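Local atomic coordinates of hypothetical protein (Bacteroides uniformis, PDB entry 4QE0), a protein that is of unknown function and belongs to the DUF5043 family, with an antiparallel beta sheet and a few short helices. Residues A[77-80]-A[81-85]. Sequence-based numbering, arbitrary orientation.
Sequences DRFM and SQQAD. With SO4 (sulfate ion), chain I.
R78 turns its CG away from its own N (chi1 -170°), then bends at chi2 and chi3 to meet Q82, one helical turn on, whose chain runs extended beyond CG. This carries R78 NH1 to Q82 OE1 at 2.9 Å. The oxygen lies in the guanidinium plane, but the N-H comes from above the amide plane, off its lone pairs. The two planes stand 72° apart. On its other edge the guanidinium grips a sulfate, probably from the crystallisation liquor: NE bonds O4 almost straight and NH2 bonds O3, each at 3.0 Å. NH1 also donates to the backbone O of L179. A leucine here would probably leave Q82 OE1 and the O of L179 without this donor, and the sulfate without the NE and NH2 that hold it.

D77 is the N-cap of this helix. Its OD1 takes the N-H of M80 at 2.9 Å through the anti lone pair. D77 O accepts two bonds from S81, from N at 3.0 Å and from OG at 2.9 Å, on opposite faces of the carbonyl plane. A water ties S81 OG to D77 N.

F79 and Q83 lie side by side. Q83 OE1 comes within 3.7 Å of F79 CZ, and Q83 NE2 bonds Q149.

These residues form the first turns of helix 78-90, which falls in sequence between sheet strands 41-45 and 106-111 and is followed by helix 96-100. The C-terminal P178-P181 segment passes F79, Q82 and Q83, and F41 on strand 41-45 of the second subunit meets the F79 ring.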
# COMPACT_ATOMS: atom_id res chain seq x y z
N ASP A 77 5.87 -14.46 5.08
CA ASP A 77 4.97 -13.62 5.86
C ASP A 77 3.85 -13.18 4.95
O ASP A 77 4.07 -12.45 3.99
CB ASP A 77 5.69 -12.40 6.44
CG ASP A 77 4.80 -11.66 7.45
OD1 ASP A 77 3.91 -10.88 7.06
OD2 ASP A 77 4.89 -11.95 8.66
N ARG A 78 2.64 -13.61 5.28
CA ARG A 78 1.50 -13.39 4.43
C ARG A 78 1.22 -11.90 4.26
O ARG A 78 1.14 -11.38 3.15
CB ARG A 78 0.27 -14.10 5.02
CG ARG A 78 -0.95 -14.13 4.09
CD ARG A 78 -1.87 -12.96 4.25
NE ARG A 78 -2.20 -12.59 5.63
CZ ARG A 78 -2.78 -11.44 5.94
NH1 ARG A 78 -3.11 -10.59 4.98
NH2 ARG A 78 -3.05 -11.12 7.21
N PHE A 79 1.12 -11.19 5.38
CA PHE A 79 0.82 -9.78 5.31
C PHE A 79 1.86 -8.99 4.54
O PHE A 79 1.51 -8.14 3.70
CB PHE A 79 0.65 -9.17 6.71
CG PHE A 79 0.38 -7.68 6.65
CD1 PHE A 79 -0.77 -7.20 6.07
CD2 PHE A 79 1.34 -6.77 7.08
CE1 PHE A 79 -1.01 -5.84 5.97
CE2 PHE A 79 1.12 -5.40 6.97
CZ PHE A 79 -0.05 -4.94 6.42
N MSE A 80 3.13 -9.19 4.84
CA MSE A 80 4.18 -8.42 4.18
C MSE A 80 4.19 -8.71 2.70
O MSE A 80 4.41 -7.80 1.92
CB MSE A 80 5.56 -8.66 4.80
CG MSE A 80 5.67 -8.10 6.20
SE MSE A 80 6.26 -6.21 6.23
CE MSE A 80 4.61 -5.15 5.91
N SER A 81 3.94 -9.96 2.29
CA SER A 81 3.88 -10.29 0.87
C SER A 81 2.74 -9.58 0.17
O SER A 81 2.91 -9.03 -0.94
CB SER A 81 3.70 -11.80 0.66
OG SER A 81 4.79 -12.48 1.21
N GLN A 82 1.58 -9.59 0.80
CA GLN A 82 0.41 -8.98 0.20
C GLN A 82 0.52 -7.48 0.24
O GLN A 82 0.02 -6.79 -0.66
CB GLN A 82 -0.86 -9.46 0.88
CG GLN A 82 -1.12 -10.94 0.63
CD GLN A 82 -2.42 -11.43 1.25
OE1 GLN A 82 -2.97 -10.79 2.13
NE2 GLN A 82 -2.88 -12.59 0.81
N GLN A 83 1.19 -6.96 1.27
CA GLN A 83 1.37 -5.51 1.33
C GLN A 83 2.26 -5.00 0.19
O GLN A 83 2.00 -3.92 -0.36
CB GLN A 83 1.89 -5.10 2.70
CG GLN A 83 1.98 -3.59 2.94
CD GLN A 83 0.65 -2.87 3.04
OE1 GLN A 83 -0.43 -3.46 3.00
NE2 GLN A 83 0.74 -1.54 3.18
N ALA A 84 3.29 -5.77 -0.16
CA ALA A 84 4.15 -5.41 -1.30
C ALA A 84 3.35 -5.35 -2.59
O ALA A 84 3.46 -4.39 -3.36
CB ALA A 84 5.30 -6.38 -1.43
N ASP A 85 2.50 -6.33 -2.80
CA ASP A 85 1.60 -6.37 -3.96
C ASP A 85 0.65 -5.16 -3.94
O ASP A 85 0.42 -4.50 -4.96
CB ASP A 85 0.84 -7.68 -3.89
CG ASP A 85 -0.09 -7.91 -5.05
OD1 ASP A 85 -1.14 -7.23 -5.09
OD2 ASP A 85 0.22 -8.80 -5.89
S SO4 I . -2.15 -13.93 9.19
O1 SO4 I . -1.58 -14.81 10.23
O2 SO4 I . -3.61 -13.76 9.40
O3 SO4 I . -1.51 -12.59 9.27
O4 SO4 I . -1.95 -14.56 7.87
O HOH W 1 6.91 -13.91 2.35